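Local coordinates for insecticidal crystal protein Cry7Cal (Bacillus thuringiensis, PDB 5ZI1) that probably acts as an insecticidal toxin that binds receptors on insect gut cells and forms pores, this chain being its three-domain toxic part, at residues L174-Q179 with I235-T240; N122-A127 with N149-L154; S433-I438 with P448-T453. One frame throughout, in Å; residues are numbered along the deposited sequence.

Contact 1 (L174-Q179 with I235-T240)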
loop_
_atom_site.group_PDB
_atom_site.type_symbol
_atom_site.label_atom_id
_atom_site.label_comp_id
_atom_site.label_asym_id
_atom_site.label_seq_id
_atom_site.Cartn_x
_atom_site.Cartn_y
_atom_site.Cartn_z
ATOM N N LEU A 174 25.963 -12.190 13.175
ATOM C CA LEU A 174 25.105 -13.335 12.896
ATOM C C LEU A 174 23.645 -12.904 12.821
ATOM O O LEU A 174 22.929 -13.240 11.868
ATOM C CB LEU A 174 25.292 -14.399 13.969
ATOM C CG LEU A 174 24.493 -15.695 13.761
ATOM C CD1 LEU A 174 25.059 -16.511 12.599
ATOM C CD2 LEU A 174 24.468 -16.521 15.045
ATOM N N PHE A 175 23.195 -12.134 13.815
ATOM C CA PHE A 175 21.807 -11.665 13.843
ATOM C C PHE A 175 21.482 -10.806 12.628
ATOM O O PHE A 175 20.419 -10.965 12.012
ATOM C CB PHE A 175 21.558 -10.905 15.139
ATOM C CG PHE A 175 21.400 -11.804 16.334
ATOM C CD1 PHE A 175 20.466 -12.827 16.328
ATOM C CD2 PHE A 175 22.188 -11.635 17.449
ATOM C CE1 PHE A 175 20.314 -13.651 17.423
ATOM C CE2 PHE A 175 22.048 -12.462 18.553
ATOM C CZ PHE A 175 21.111 -13.473 18.538
ATOM N N TYR A 176 22.405 -9.919 12.246
ATOM C CA TYR A 176 22.263 -9.157 11.011
ATOM C C TYR A 176 22.021 -10.074 9.821
ATOM O O TYR A 176 21.054 -9.889 9.071
ATOM C CB TYR A 176 23.508 -8.288 10.776
ATOM C CG TYR A 176 23.378 -7.416 9.551
ATOM C CD1 TYR A 176 22.573 -6.277 9.576
ATOM C CD2 TYR A 176 24.019 -7.743 8.358
ATOM C CE1 TYR A 176 22.418 -5.476 8.453
ATOM C CE2 TYR A 176 23.883 -6.947 7.223
ATOM C CZ TYR A 176 23.077 -5.804 7.279
ATOM O OH TYR A 176 22.918 -4.984 6.172
ATOM N N ASN A 177 22.873 -11.090 9.647
ATOM C CA ASN A 177 22.734 -11.966 8.485
ATOM C C ASN A 177 21.481 -12.821 8.572
ATOM O O ASN A 177 20.846 -13.095 7.552
ATOM C CB ASN A 177 23.966 -12.858 8.329
ATOM C CG ASN A 177 25.218 -12.062 8.014
ATOM O OD1 ASN A 177 25.162 -11.031 7.341
ATOM N ND2 ASN A 177 26.354 -12.546 8.486
ATOM N N GLU A 178 21.132 -13.292 9.766
ATOM C CA GLU A 178 19.855 -13.972 9.919
ATOM C C GLU A 178 18.705 -13.063 9.493
ATOM O O GLU A 178 17.816 -13.485 8.747
ATOM C CB GLU A 178 19.673 -14.431 11.360
ATOM C CG GLU A 178 20.575 -15.573 11.746
ATOM C CD GLU A 178 20.362 -15.979 13.184
ATOM O OE1 GLU A 178 21.110 -16.871 13.665
ATOM O OE2 GLU A 178 19.437 -15.396 13.818
ATOM N N GLN A 179 18.732 -11.795 9.925
ATOM C CA GLN A 179 17.658 -10.862 9.571
ATOM C C GLN A 179 17.548 -10.708 8.062
ATOM O O GLN A 179 16.452 -10.767 7.493
ATOM C CB GLN A 179 17.894 -9.497 10.230
ATOM C CG GLN A 179 16.700 -8.530 10.075
ATOM C CD GLN A 179 17.036 -7.082 10.412
ATOM O OE1 GLN A 179 18.073 -6.553 9.998
ATOM N NE2 GLN A 179 16.139 -6.424 11.161
ATOM N N ILE A 235 13.750 -1.911 5.577
ATOM C CA ILE A 235 14.119 -0.760 6.396
ATOM C C ILE A 235 14.514 -1.173 7.816
ATOM O O ILE A 235 15.215 -0.421 8.502
ATOM C CB ILE A 235 12.972 0.271 6.365
ATOM C CG1 ILE A 235 12.895 0.865 4.963
ATOM C CG2 ILE A 235 13.178 1.392 7.378
ATOM C CD1 ILE A 235 11.613 1.465 4.659
ATOM N N TYR A 236 14.145 -2.381 8.265
ATOM C CA TYR A 236 14.619 -2.806 9.575
ATOM C C TYR A 236 16.112 -3.135 9.563
ATOM O O TYR A 236 16.667 -3.463 10.621
ATOM C CB TYR A 236 13.839 -4.023 10.070
ATOM C CG TYR A 236 12.359 -3.810 10.314
ATOM C CD1 TYR A 236 11.879 -2.643 10.889
ATOM C CD2 TYR A 236 11.441 -4.788 9.964
ATOM C CE1 TYR A 236 10.531 -2.466 11.109
ATOM C CE2 TYR A 236 10.092 -4.614 10.169
ATOM C CZ TYR A 236 9.641 -3.453 10.740
ATOM O OH TYR A 236 8.296 -3.281 10.949
ATOM N N ASP A 237 16.742 -3.073 8.389
ATOM C CA ASP A 237 18.191 -3.205 8.229
ATOM C C ASP A 237 18.838 -1.934 8.758
ATOM O O ASP A 237 18.916 -0.921 8.059
ATOM C CB ASP A 237 18.517 -3.445 6.758
ATOM C CG ASP A 237 20.004 -3.587 6.480
ATOM O OD1 ASP A 237 20.832 -3.206 7.337
ATOM O OD2 ASP A 237 20.342 -4.050 5.364
ATOM N N ALA A 238 19.301 -1.980 10.008
ATOM C CA ALA A 238 19.804 -0.777 10.663
ATOM C C ALA A 238 21.145 -0.302 10.116
ATOM O O ALA A 238 21.554 0.820 10.433
ATOM C CB ALA A 238 19.929 -1.009 12.168
ATOM N N ARG A 239 21.840 -1.115 9.323
ATOM C CA ARG A 239 23.052 -0.627 8.674
ATOM C C ARG A 239 22.731 0.153 7.411
ATOM O O ARG A 239 23.368 1.175 7.134
ATOM C CB ARG A 239 23.984 -1.787 8.340
ATOM C CG ARG A 239 24.735 -2.294 9.529
ATOM C CD ARG A 239 25.557 -3.528 9.198
ATOM N NE ARG A 239 25.791 -4.240 10.440
ATOM C CZ ARG A 239 26.372 -5.428 10.545
ATOM N NH1 ARG A 239 26.807 -6.064 9.466
ATOM N NH2 ARG A 239 26.507 -5.972 11.747
ATOM N N THR A 240 21.767 -0.335 6.624
ATOM C CA THR A 240 21.354 0.366 5.417
ATOM C C THR A 240 20.499 1.579 5.756
ATOM O O THR A 240 20.493 2.561 5.004
ATOM C CB THR A 240 20.589 -0.584 4.496
ATOM O OG1 THR A 240 21.303 -1.818 4.373
ATOM C CG2 THR A 240 20.408 0.008 3.122
HETATM O O HOH W 1 19.408 -4.444 11.318
#

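Contact 2 (N122-A127 with N149-L154)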
loop_
_atom_site.group_PDB
_atom_site.type_symbol
_atom_site.label_atom_id
_atom_site.label_comp_id
_atom_site.label_asym_id
_atom_site.label_seq_id
_atom_site.Cartn_x
_atom_site.Cartn_y
_atom_site.Cartn_z
ATOM N N ASN A 122 14.478 -16.722 19.683
ATOM C CA ASN A 122 14.314 -18.147 19.446
ATOM C C ASN A 122 12.840 -18.540 19.411
ATOM O O ASN A 122 12.457 -19.405 18.616
ATOM C CB ASN A 122 15.081 -18.949 20.504
ATOM C CG ASN A 122 16.608 -19.021 20.219
ATOM O OD1 ASN A 122 17.063 -18.789 19.096
ATOM N ND2 ASN A 122 17.383 -19.347 21.242
ATOM N N LEU A 123 11.985 -17.901 20.227
ATOM C CA LEU A 123 10.563 -18.215 20.150
ATOM C C LEU A 123 10.022 -17.943 18.754
ATOM O O LEU A 123 9.252 -18.741 18.211
ATOM C CB LEU A 123 9.757 -17.437 21.195
ATOM C CG LEU A 123 8.295 -17.922 21.349
ATOM C CD1 LEU A 123 8.270 -19.440 21.486
ATOM C CD2 LEU A 123 7.589 -17.302 22.543
ATOM N N PHE A 124 10.429 -16.834 18.143
ATOM C CA PHE A 124 9.992 -16.574 16.775
ATOM C C PHE A 124 10.450 -17.689 15.837
ATOM O O PHE A 124 9.653 -18.223 15.061
ATOM C CB PHE A 124 10.494 -15.199 16.308
ATOM C CG PHE A 124 9.624 -14.036 16.770
ATOM C CD1 PHE A 124 8.468 -13.697 16.086
ATOM C CD2 PHE A 124 9.972 -13.292 17.885
ATOM C CE1 PHE A 124 7.672 -12.631 16.505
ATOM C CE2 PHE A 124 9.196 -12.224 18.310
ATOM C CZ PHE A 124 8.040 -11.893 17.623
ATOM N N LYS A 125 11.729 -18.077 15.914
ATOM C CA LYS A 125 12.196 -19.199 15.100
ATOM C C LYS A 125 11.336 -20.426 15.328
ATOM O O LYS A 125 10.838 -21.034 14.374
ATOM C CB LYS A 125 13.648 -19.517 15.401
ATOM C CG LYS A 125 14.607 -18.487 14.922
ATOM C CD LYS A 125 16.001 -18.817 15.443
ATOM C CE LYS A 125 17.009 -17.794 14.961
ATOM N NZ LYS A 125 18.071 -17.641 15.987
ATOM N N PHE A 126 11.114 -20.781 16.592
ATOM C CA PHE A 126 10.262 -21.929 16.897
ATOM C C PHE A 126 8.817 -21.702 16.455
ATOM O O PHE A 126 8.161 -22.634 15.974
ATOM C CB PHE A 126 10.322 -22.238 18.395
ATOM C CG PHE A 126 9.443 -23.381 18.817
ATOM C CD1 PHE A 126 8.134 -23.154 19.234
ATOM C CD2 PHE A 126 9.909 -24.679 18.788
ATOM C CE1 PHE A 126 7.322 -24.209 19.618
ATOM C CE2 PHE A 126 9.100 -25.736 19.178
ATOM C CZ PHE A 126 7.815 -25.499 19.592
ATOM N N ALA A 127 8.296 -20.477 16.604
ATOM C CA ALA A 127 6.851 -20.273 16.441
ATOM C C ALA A 127 6.418 -19.998 15.006
ATOM O O ALA A 127 5.335 -20.429 14.605
ATOM C CB ALA A 127 6.377 -19.123 17.324
ATOM N N ASN A 149 6.631 -9.587 10.750
ATOM C CA ASN A 149 7.013 -8.201 10.943
ATOM C C ASN A 149 7.648 -7.987 12.308
ATOM O O ASN A 149 8.691 -7.331 12.428
ATOM C CB ASN A 149 5.790 -7.306 10.772
ATOM C CG ASN A 149 6.140 -5.876 10.919
ATOM O OD1 ASN A 149 6.883 -5.322 10.101
ATOM N ND2 ASN A 149 5.670 -5.271 11.988
ATOM N N LEU A 150 7.034 -8.532 13.360
ATOM C CA LEU A 150 7.603 -8.354 14.694
ATOM C C LEU A 150 8.991 -8.976 14.795
ATOM O O LEU A 150 9.878 -8.417 15.447
ATOM C CB LEU A 150 6.678 -8.957 15.748
ATOM C CG LEU A 150 5.299 -8.318 15.927
ATOM C CD1 LEU A 150 4.559 -9.038 17.038
ATOM C CD2 LEU A 150 5.418 -6.830 16.231
ATOM N N HIS A 151 9.193 -10.137 14.168
ATOM C CA HIS A 151 10.480 -10.825 14.247
ATOM C C HIS A 151 11.577 -9.976 13.628
ATOM O O HIS A 151 12.625 -9.750 14.241
ATOM C CB HIS A 151 10.382 -12.185 13.542
ATOM C CG HIS A 151 11.582 -13.065 13.737
ATOM N ND1 HIS A 151 11.841 -14.156 12.933
ATOM C CD2 HIS A 151 12.584 -13.027 14.650
ATOM C CE1 HIS A 151 12.951 -14.746 13.341
ATOM N NE2 HIS A 151 13.415 -14.085 14.386
ATOM N N LEU A 152 11.337 -9.474 12.416
ATOM C CA LEU A 152 12.325 -8.638 11.743
ATOM C C LEU A 152 12.659 -7.405 12.569
ATOM O O LEU A 152 13.835 -7.012 12.681
ATOM C CB LEU A 152 11.803 -8.230 10.364
ATOM C CG LEU A 152 11.718 -9.434 9.435
ATOM C CD1 LEU A 152 11.144 -9.045 8.097
ATOM C CD2 LEU A 152 13.109 -10.001 9.294
ATOM N N PHE A 153 11.630 -6.792 13.162
ATOM C CA PHE A 153 11.828 -5.609 13.981
ATOM C C PHE A 153 12.579 -5.940 15.259
ATOM O O PHE A 153 13.456 -5.176 15.689
ATOM C CB PHE A 153 10.480 -4.976 14.310
ATOM C CG PHE A 153 10.560 -3.944 15.380
ATOM C CD1 PHE A 153 11.268 -2.770 15.168
ATOM C CD2 PHE A 153 9.956 -4.150 16.603
ATOM C CE1 PHE A 153 11.359 -1.814 16.158
ATOM C CE2 PHE A 153 10.042 -3.189 17.595
ATOM C CZ PHE A 153 10.746 -2.025 17.372
ATOM N N LEU A 154 12.232 -7.059 15.897
ATOM C CA LEU A 154 12.990 -7.500 17.060
ATOM C C LEU A 154 14.467 -7.701 16.716
ATOM O O LEU A 154 15.345 -7.384 17.523
ATOM C CB LEU A 154 12.400 -8.787 17.615
ATOM C CG LEU A 154 13.182 -9.332 18.807
ATOM C CD1 LEU A 154 13.026 -8.390 19.951
ATOM C CD2 LEU A 154 12.791 -10.764 19.204
#

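Contact 3 (S433-I438 with P448-T453)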
loop_
_atom_site.group_PDB
_atom_site.type_symbol
_atom_site.label_atom_id
_atom_site.label_comp_id
_atom_site.label_asym_id
_atom_site.label_seq_id
_atom_site.Cartn_x
_atom_site.Cartn_y
_atom_site.Cartn_z
ATOM N N SER A 433 -8.853 8.586 -5.304
ATOM C CA SER A 433 -7.940 8.820 -6.405
ATOM C C SER A 433 -8.516 8.511 -7.768
ATOM O O SER A 433 -7.984 9.020 -8.763
ATOM C CB SER A 433 -6.635 8.015 -6.210
ATOM O OG SER A 433 -6.879 6.624 -5.981
ATOM N N TYR A 434 -9.584 7.730 -7.869
ATOM C CA TYR A 434 -10.007 7.314 -9.196
ATOM C C TYR A 434 -11.487 6.969 -9.157
ATOM O O TYR A 434 -12.060 6.733 -8.091
ATOM C CB TYR A 434 -9.167 6.108 -9.702
ATOM C CG TYR A 434 -9.185 6.011 -11.211
ATOM C CD1 TYR A 434 -8.327 6.788 -11.980
ATOM C CD2 TYR A 434 -10.110 5.208 -11.868
ATOM C CE1 TYR A 434 -8.365 6.759 -13.359
ATOM C CE2 TYR A 434 -10.154 5.165 -13.262
ATOM C CZ TYR A 434 -9.269 5.946 -13.997
ATOM O OH TYR A 434 -9.286 5.922 -15.377
ATOM N N VAL A 435 -12.098 6.939 -10.339
ATOM C CA VAL A 435 -13.436 6.377 -10.520
ATOM C C VAL A 435 -13.414 5.563 -11.802
ATOM O O VAL A 435 -13.387 6.137 -12.898
ATOM C CB VAL A 435 -14.543 7.440 -10.611
ATOM C CG1 VAL A 435 -15.907 6.743 -10.546
ATOM C CG2 VAL A 435 -14.386 8.524 -9.526
ATOM N N SER A 436 -13.446 4.244 -11.678
ATOM C CA SER A 436 -13.568 3.384 -12.838
ATOM C C SER A 436 -15.013 2.895 -12.921
ATOM O O SER A 436 -15.913 3.470 -12.305
ATOM C CB SER A 436 -12.567 2.231 -12.739
ATOM O OG SER A 436 -12.819 1.480 -11.571
ATOM N N GLU A 437 -15.245 1.821 -13.659
ATOM C CA GLU A 437 -16.575 1.252 -13.722
ATOM C C GLU A 437 -16.458 -0.249 -13.943
ATOM O O GLU A 437 -15.381 -0.782 -14.246
ATOM C CB GLU A 437 -17.396 1.886 -14.834
ATOM C CG GLU A 437 -16.899 1.501 -16.184
ATOM C CD GLU A 437 -17.464 2.348 -17.290
ATOM O OE1 GLU A 437 -17.290 1.962 -18.469
ATOM O OE2 GLU A 437 -18.062 3.407 -16.986
ATOM N N ILE A 438 -17.604 -0.909 -13.792
ATOM C CA ILE A 438 -17.768 -2.325 -14.059
ATOM C C ILE A 438 -18.127 -2.497 -15.525
ATOM O O ILE A 438 -19.090 -1.888 -16.011
ATOM C CB ILE A 438 -18.855 -2.922 -13.155
ATOM C CG1 ILE A 438 -18.357 -3.030 -11.721
ATOM C CG2 ILE A 438 -19.273 -4.280 -13.656
ATOM C CD1 ILE A 438 -17.131 -3.968 -11.568
ATOM N N PRO A 448 -20.141 2.435 -10.953
ATOM C CA PRO A 448 -18.804 2.996 -10.737
ATOM C C PRO A 448 -18.029 2.232 -9.676
ATOM O O PRO A 448 -18.587 1.523 -8.838
ATOM C CB PRO A 448 -19.099 4.423 -10.266
ATOM C CG PRO A 448 -20.624 4.470 -10.026
ATOM C CD PRO A 448 -21.140 3.094 -10.107
ATOM N N VAL A 449 -16.711 2.368 -9.727
ATOM C CA VAL A 449 -15.857 1.786 -8.699
ATOM C C VAL A 449 -14.852 2.843 -8.278
ATOM O O VAL A 449 -14.224 3.482 -9.130
ATOM C CB VAL A 449 -15.140 0.510 -9.178
ATOM C CG1 VAL A 449 -14.596 -0.250 -7.991
ATOM C CG2 VAL A 449 -16.059 -0.362 -9.978
ATOM N N LEU A 450 -14.702 3.034 -6.973
ATOM C CA LEU A 450 -13.870 4.099 -6.439
ATOM C C LEU A 450 -12.465 3.573 -6.121
ATOM O O LEU A 450 -12.304 2.484 -5.546
ATOM C CB LEU A 450 -14.535 4.709 -5.200
ATOM C CG LEU A 450 -15.959 5.315 -5.365
ATOM C CD1 LEU A 450 -16.435 5.973 -4.082
ATOM C CD2 LEU A 450 -16.053 6.312 -6.518
ATOM N N GLY A 451 -11.456 4.343 -6.517
ATOM C CA GLY A 451 -10.054 4.012 -6.269
ATOM C C GLY A 451 -9.448 5.003 -5.290
ATOM O O GLY A 451 -9.737 6.211 -5.350
ATOM N N TRP A 452 -8.618 4.477 -4.389
ATOM C CA TRP A 452 -8.029 5.204 -3.271
ATOM C C TRP A 452 -6.512 5.036 -3.258
ATOM O O TRP A 452 -5.995 3.954 -3.577
ATOM C CB TRP A 452 -8.603 4.680 -1.946
ATOM C CG TRP A 452 -10.100 4.662 -1.918
ATOM C CD1 TRP A 452 -10.914 3.720 -2.446
ATOM C CD2 TRP A 452 -10.954 5.661 -1.344
ATOM N NE1 TRP A 452 -12.234 4.062 -2.238
ATOM C CE2 TRP A 452 -12.281 5.250 -1.560
ATOM C CE3 TRP A 452 -10.720 6.858 -0.661
ATOM C CZ2 TRP A 452 -13.381 5.994 -1.113
ATOM C CZ3 TRP A 452 -11.816 7.603 -0.218
ATOM C CH2 TRP A 452 -13.127 7.163 -0.447
ATOM N N THR A 453 -5.804 6.094 -2.856
ATOM C CA THR A 453 -4.373 6.030 -2.576
ATOM C C THR A 453 -4.113 6.337 -1.102
ATOM O O THR A 453 -4.927 6.969 -0.424
ATOM C CB THR A 453 -3.577 6.994 -3.449
ATOM O OG1 THR A 453 -4.015 8.351 -3.203
ATOM C CG2 THR A 453 -3.720 6.621 -4.926
#

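Contact 1 (L174-Q179 with I235-T240)
Arg239 lays its guanidinium flat over one face of the Tyr176 ring, where helix 169-202 of the N-terminal helical domain meets an Asx motif begun by Asp237, in the loop leading on toward strand 245-246. The evidence for a cation-pi stack is direct: Arg239 CZ lies 4.0 Å from the Tyr176 ring centroid, with the two planes only 13° apart. NH1 is displaced toward the rim, reaching 3.4 Å from Tyr176 CD2, while CG of the tyrosine lies over the middle of the guanidinium. The arginine chain is extended from CG to NE, and its CD also rests over the ring face as a CH-pi contact. Outside the pair, NE is bridged to Glu159 and NH2 to Asp173, which probably fix the rotation of the stacked plane.

A chi1 of -177° sets Tyr176 CG anti to its backbone N, beside the carbonyl carbon, and the ring reaches the loop from there. Its OH ends against the Asp237 carboxylate, 2.9 Å from OD2, in weak hydrogen bonding shared with OD1; OD1 also lies in the ring plane, at the edge beside CE1. The same carboxylate organises its own loop from above its plane: OD1 receives Thr240 N at 3.1 Å, and OD2 receives Thr240 OG1 at 2.6 Å. These local bonds probably hold the acid in place for the tyrosine.

Gln179, one turn further on, extends its amide to the backbone: NE2 donates to Tyr236 O at 3.1 Å (N-H...O 145°), arriving above the carbonyl plane, and it also serves Leu152 O. On the amide's other branch, a water lies 2.8 Å from Gln179 OE1 and accepts from Ala238 N at the same distance.

Contact 2 (N122-A127 with N149-L154)
Phe124 overlaps His151 by its CB more than by its ring: this carbon stands over the centre of the imidazole, 3.5 Å from the centroid, as a CH-pi contact. The rings themselves are nearly parallel, planes 3° apart, but slid past each other in opposite directions, with centroids separated by 5.0 Å, so they barely overlap. Beyond the offset, the middle of the phenyl face lies under the histidine backbone, His151 CA standing 3.9 Å above its plane.

A chi1 of -171° puts His151 CG anti to its backbone N, and the imidazole that follows lies against Phe124 CB. Both ring nitrogens have partners elsewhere, ND1 with Tyr186 OH and NE2 with Glu121 OE2, which probably pin the ring's rotation; the carboxylate might favour a protonated imidazole, while Lys125, salt-bridged to Glu121, would work against it. Apolar contacts flank the phenyl: CZ meets Leu150 CB at 3.7 Å and CE2 meets Leu154 CD2 at 4.0 Å.

The short helical segments run roughly antiparallel, at 150°, their axes 10.3 Å apart at closest approach, a spacing bridged by these aromatic groups. Helix 141-165 matches the central helix of the delta-endotoxin bundle, and its neighbours close round this pair: helix 73-101 supplies Leu86 to Phe124, helix 33-47 packs Val43 and Leu47 on Leu150, and helix 169-202 brings Tyr182 to the His151 ring.

Contact 3 (S433-I438 with P448-T453)
Tyr434 and Gly451 form the tight, bulged end of this antiparallel pairing: Gly451 N donates to Tyr434 O at 2.9 Å in a nearly straight bond (175°), and Tyr434 N returns to Gly451 O at 2.9 Å. Gly451 lacks a side chain on the face that carries Tyr434 CB. Ser433 N also reaches Gly451 O from the same face of the carbonyl, making a classic beta bulge, although its modelled 2.5 Å is too short to trust exactly. Further along, Ser436 N meets Val449 O at 2.8 Å, in the carbonyl plane, with Val449 N to Ser436 O as the return bond.

On one face Val435 lies side by side with Pro448 and Leu450, its CG1 being 4.0 Å from Pro448 CB; strand 312-324 packs here through Val320 and Trp315. On the other face Val449 CG2 meets Ile438 CG1 at 3.9 Å.

No solvent side exists, since every touching residue is buried, but two side chains take little part. That of Glu437 pairs its carboxylate with Arg285, although its backbone runs close to Pro448, the CA atoms 4.1 Å apart. Trp452 CB points away from strand 430-437, and its NE1 is hydrogen-bonded to Thr255 OG1. With strand 252-254 on the far edge of 448-454, this bulged beta hairpin completes a three-stranded antiparallel sheet, as in the beta-prism second domain of Cry toxins.

How the contacts relate
Contacts 1 and 2 belong to the helical domain and adjoin, their centres 13 Å apart: Tyr236 OH probably bonds to Asn149 OD1, and Gln179 NE2 to Leu152 O, linking successive helices 141-165 and 169-202 with the loop. Contact 2 is buried and relies on aromatic and aliphatic packing, whereas contact 1, partly exposed, relies on a charged stack, a carboxylate and water. Contact 3 shares no element with them; it lies on the opposite side of the chain's centre, about 17 Å from contact 1 between nearest atoms. Although buried like contact 2, it is joined chiefly by backbone hydrogen bonds, as suits a sheet.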